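Local coordinates for Exo beta-1,2-glucooligosaccharide sophorohydrolase (non-reducing end) (Parabacteroides distasonis ATCC 8503, PDB 5Z06), which hydrolyses linear beta-1,2-glucan and beta-1,2-glucooligosaccharides of four or more units, releasing sophorose from the non-reducing end as an exo-acting enzyme, at residues Q286-V291 and N677-L682. Sequence-based numbering, arbitrary orientation.
Sequences QLLDMV and NYRTNL
Arg679 reaches across from helix 665-680 to Leu288 and Asp289 on helix 284-297, and its side chain carries most of this contact. From CB the chain is extended as far as CD (chi2 179°); the bend at chi3 (93°) then sets NE and the guanidinium alongside Leu288. At CD it first meets the neighbouring helix, lying 4.2 Å from CD1 of Leu288, and NE sits 3.9 Å from that same methyl. CZ and NH1 then slide over Leu288 CB, which covers one face of the guanidinium near its rim, 3.7 Å from NH1. Both helices are part of the helical region, consistent with the (alpha/alpha)6 barrel of the six-hairpin glycosidases, and 284-297 is the first helix after the beta-rich N-terminal part. At the tip, NH1 and NH2 both donate to a single carboxylate oxygen, Asp289 OD1, in an end-on salt bridge. The NH1 bond is the shorter and straighter, 2.7 Å to OD1 and nearly along the C-O bond; NH2 lies 3.0 Å from OD1 and comes from above the carboxylate plane, the two flat groups being turned 34° apart. Glu285 forms a second salt bridge with NH2, and Gln292 OE1 is hydrogen-bonded to NH1. A leucine here would probably leave the carboxylates of Asp289 and Glu285 without this shared guanidinium and Leu288 CB without its flat cover. Beside this, Leu288 CD1 approaches the ring edge of Tyr678, 4.4 Å from CE2.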
ATOM      1  N   GLN A 286     -17.671 -15.795  -5.663  1.00 27.98           N
ATOM      2  CA  GLN A 286     -17.507 -14.608  -6.495  1.00 26.80           C
ATOM      3  C   GLN A 286     -16.710 -13.541  -5.786  1.00 24.48           C
ATOM      4  O   GLN A 286     -15.857 -12.869  -6.404  1.00 24.53           O
ATOM      5  CB  GLN A 286     -18.874 -14.079  -6.955  1.00 27.82           C
ATOM      6  CG  GLN A 286     -19.530 -14.982  -8.002  1.00 28.03           C
ATOM      7  CD  GLN A 286     -20.967 -14.586  -8.319  1.00 28.07           C
ATOM      8  OE1 GLN A 286     -21.811 -14.540  -7.433  1.00 26.50           O
ATOM      9  NE2 GLN A 286     -21.248 -14.311  -9.597  1.00 27.23           N
ATOM     10  N   LEU A 287     -16.971 -13.365  -4.493  1.00 23.61           N
ATOM     11  CA  LEU A 287     -16.179 -12.417  -3.711  1.00 23.19           C
ATOM     12  C   LEU A 287     -14.696 -12.783  -3.668  1.00 23.00           C
ATOM     13  O   LEU A 287     -13.854 -11.933  -3.850  1.00 23.84           O
ATOM     14  CB  LEU A 287     -16.718 -12.271  -2.311  1.00 22.78           C
ATOM     15  CG  LEU A 287     -18.047 -11.531  -2.190  1.00 22.51           C
ATOM     16  CD1 LEU A 287     -18.515 -11.684  -0.743  1.00 22.23           C
ATOM     17  CD2 LEU A 287     -17.946 -10.072  -2.600  1.00 22.15           C
ATOM     18  N   LEU A 288     -14.397 -14.057  -3.447  1.00 23.72           N
ATOM     19  CA  LEU A 288     -13.026 -14.529  -3.504  1.00 24.51           C
ATOM     20  C   LEU A 288     -12.388 -14.229  -4.837  1.00 25.18           C
ATOM     21  O   LEU A 288     -11.280 -13.728  -4.863  1.00 25.67           O
ATOM     22  CB  LEU A 288     -12.946 -16.028  -3.211  1.00 24.53           C
ATOM     23  CG  LEU A 288     -13.307 -16.405  -1.777  1.00 25.66           C
ATOM     24  CD1 LEU A 288     -13.433 -17.915  -1.651  1.00 25.57           C
ATOM     25  CD2 LEU A 288     -12.312 -15.813  -0.780  1.00 26.51           C
ATOM     26  N   ASP A 289     -13.094 -14.527  -5.938  1.00 26.51           N
ATOM     27  CA  ASP A 289     -12.612 -14.236  -7.284  1.00 26.80           C
ATOM     28  C   ASP A 289     -12.272 -12.786  -7.462  1.00 24.77           C
ATOM     29  O   ASP A 289     -11.258 -12.464  -8.047  1.00 24.12           O
ATOM     30  CB  ASP A 289     -13.665 -14.570  -8.374  1.00 27.80           C
ATOM     31  CG  ASP A 289     -13.939 -16.043  -8.505  1.00 29.04           C
ATOM     32  OD1 ASP A 289     -13.147 -16.864  -8.040  1.00 31.63           O
ATOM     33  OD2 ASP A 289     -14.982 -16.390  -9.079  1.00 33.07           O
ATOM     34  N   MET A 290     -13.184 -11.926  -7.033  1.00 24.94           N
ATOM     35  CA  MET A 290     -13.036 -10.489  -7.184  1.00 25.85           C
ATOM     36  C   MET A 290     -11.848  -9.994  -6.362  1.00 26.12           C
ATOM     37  O   MET A 290     -11.037  -9.225  -6.854  1.00 27.44           O
ATOM     38  CB  MET A 290     -14.308  -9.782  -6.713  1.00 26.80           C
ATOM     39  CG  MET A 290     -14.224  -8.272  -6.651  1.00 26.87           C
ATOM     40  SD  MET A 290     -15.644  -7.681  -5.725  1.00 28.86           S
ATOM     41  CE  MET A 290     -15.073  -7.792  -4.024  1.00 27.39           C
ATOM     42  N   VAL A 291     -11.754 -10.439  -5.120  1.00 25.23           N
ATOM     43  CA  VAL A 291     -10.669  -9.991  -4.256  1.00 25.25           C
ATOM     44  C   VAL A 291      -9.326 -10.449  -4.821  1.00 25.21           C
ATOM     45  O   VAL A 291      -8.391  -9.673  -4.891  1.00 25.03           O
ATOM     46  CB  VAL A 291     -10.864 -10.449  -2.812  1.00 24.42           C
ATOM     47  CG1 VAL A 291      -9.640 -10.108  -1.956  1.00 24.66           C
ATOM     48  CG2 VAL A 291     -12.092  -9.768  -2.229  1.00 25.09           C
ATOM     49  N   ASN A 677      -4.402 -20.605  -1.966  1.00 24.96           N
ATOM     50  CA  ASN A 677      -3.966 -21.779  -1.233  1.00 24.85           C
ATOM     51  C   ASN A 677      -5.111 -22.361  -0.447  1.00 25.81           C
ATOM     52  O   ASN A 677      -5.219 -23.572  -0.341  1.00 26.57           O
ATOM     53  CB  ASN A 677      -2.781 -21.468  -0.311  1.00 25.13           C
ATOM     54  CG  ASN A 677      -1.466 -21.406  -1.060  1.00 24.80           C
ATOM     55  OD1 ASN A 677      -1.281 -22.071  -2.080  1.00 24.57           O
ATOM     56  ND2 ASN A 677      -0.538 -20.628  -0.541  1.00 24.44           N
ATOM     57  N   TYR A 678      -5.969 -21.508   0.088  1.00 25.67           N
ATOM     58  CA  TYR A 678      -7.182 -21.984   0.745  1.00 27.93           C
ATOM     59  C   TYR A 678      -8.093 -22.695  -0.242  1.00 27.28           C
ATOM     60  O   TYR A 678      -8.704 -23.686   0.101  1.00 29.30           O
ATOM     61  CB  TYR A 678      -7.950 -20.835   1.438  1.00 28.96           C
ATOM     62  CG  TYR A 678      -9.393 -21.149   1.710  1.00 29.66           C
ATOM     63  CD1 TYR A 678      -9.757 -22.052   2.701  1.00 30.51           C
ATOM     64  CD2 TYR A 678     -10.385 -20.557   0.969  1.00 32.53           C
ATOM     65  CE1 TYR A 678     -11.080 -22.345   2.943  1.00 31.06           C
ATOM     66  CE2 TYR A 678     -11.711 -20.841   1.192  1.00 34.21           C
ATOM     67  CZ  TYR A 678     -12.058 -21.722   2.185  1.00 34.52           C
ATOM     68  OH  TYR A 678     -13.402 -21.957   2.386  1.00 36.89           O
ATOM     69  N   ARG A 679      -8.183 -22.192  -1.457  1.00 27.86           N
ATOM     70  CA  ARG A 679      -9.169 -22.703  -2.408  1.00 27.41           C
ATOM     71  C   ARG A 679      -8.740 -23.994  -3.043  1.00 28.10           C
ATOM     72  O   ARG A 679      -9.543 -24.908  -3.182  1.00 28.70           O
ATOM     73  CB  ARG A 679      -9.458 -21.666  -3.470  1.00 27.01           C
ATOM     74  CG  ARG A 679     -10.205 -20.451  -2.956  1.00 26.48           C
ATOM     75  CD  ARG A 679     -10.431 -19.475  -4.076  1.00 27.82           C
ATOM     76  NE  ARG A 679     -11.723 -19.681  -4.722  1.00 30.71           N
ATOM     77  CZ  ARG A 679     -12.248 -18.887  -5.651  1.00 29.94           C
ATOM     78  NH1 ARG A 679     -11.572 -17.842  -6.108  1.00 31.36           N
ATOM     79  NH2 ARG A 679     -13.459 -19.150  -6.132  1.00 29.86           N
ATOM     80  N   THR A 680      -7.478 -24.045  -3.459  1.00 29.81           N
ATOM     81  CA  THR A 680      -6.950 -25.155  -4.238  1.00 28.78           C
ATOM     82  C   THR A 680      -5.607 -25.695  -3.775  1.00 27.85           C
ATOM     83  O   THR A 680      -5.142 -26.669  -4.338  1.00 27.29           O
ATOM     84  CB  THR A 680      -6.758 -24.713  -5.693  1.00 29.81           C
ATOM     85  OG1 THR A 680      -5.866 -23.587  -5.727  1.00 28.08           O
ATOM     86  CG2 THR A 680      -8.131 -24.365  -6.354  1.00 30.38           C
ATOM     87  N   ASN A 681      -4.979 -25.080  -2.776  1.00 28.07           N
ATOM     88  CA  ASN A 681      -3.590 -25.393  -2.424  1.00 30.65           C
ATOM     89  C   ASN A 681      -2.589 -25.144  -3.572  1.00 30.45           C
ATOM     90  O   ASN A 681      -1.486 -25.695  -3.536  1.00 31.05           O
ATOM     91  CB  ASN A 681      -3.424 -26.860  -1.953  1.00 29.96           C
ATOM     92  CG  ASN A 681      -4.173 -27.173  -0.666  1.00 31.31           C
ATOM     93  OD1 ASN A 681      -4.393 -26.314   0.187  1.00 31.66           O
ATOM     94  ND2 ASN A 681      -4.527 -28.423  -0.512  1.00 31.11           N
ATOM     95  N   LEU A 682      -2.942 -24.304  -4.546  1.00 29.13           N
ATOM     96  CA  LEU A 682      -2.185 -24.224  -5.797  1.00 30.32           C
ATOM     97  C   LEU A 682      -0.704 -23.891  -5.597  1.00 30.40           C
ATOM     98  O   LEU A 682       0.169 -24.646  -6.021  1.00 27.90           O
ATOM     99  CB  LEU A 682      -2.787 -23.181  -6.722  1.00 30.71           C
ATOM    100  CG  LEU A 682      -2.032 -22.954  -8.020  1.00 31.87           C
ATOM    101  CD1 LEU A 682      -2.130 -24.190  -8.918  1.00 33.88           C
ATOM    102  CD2 LEU A 682      -2.582 -21.717  -8.705  1.00 31.70           C
TER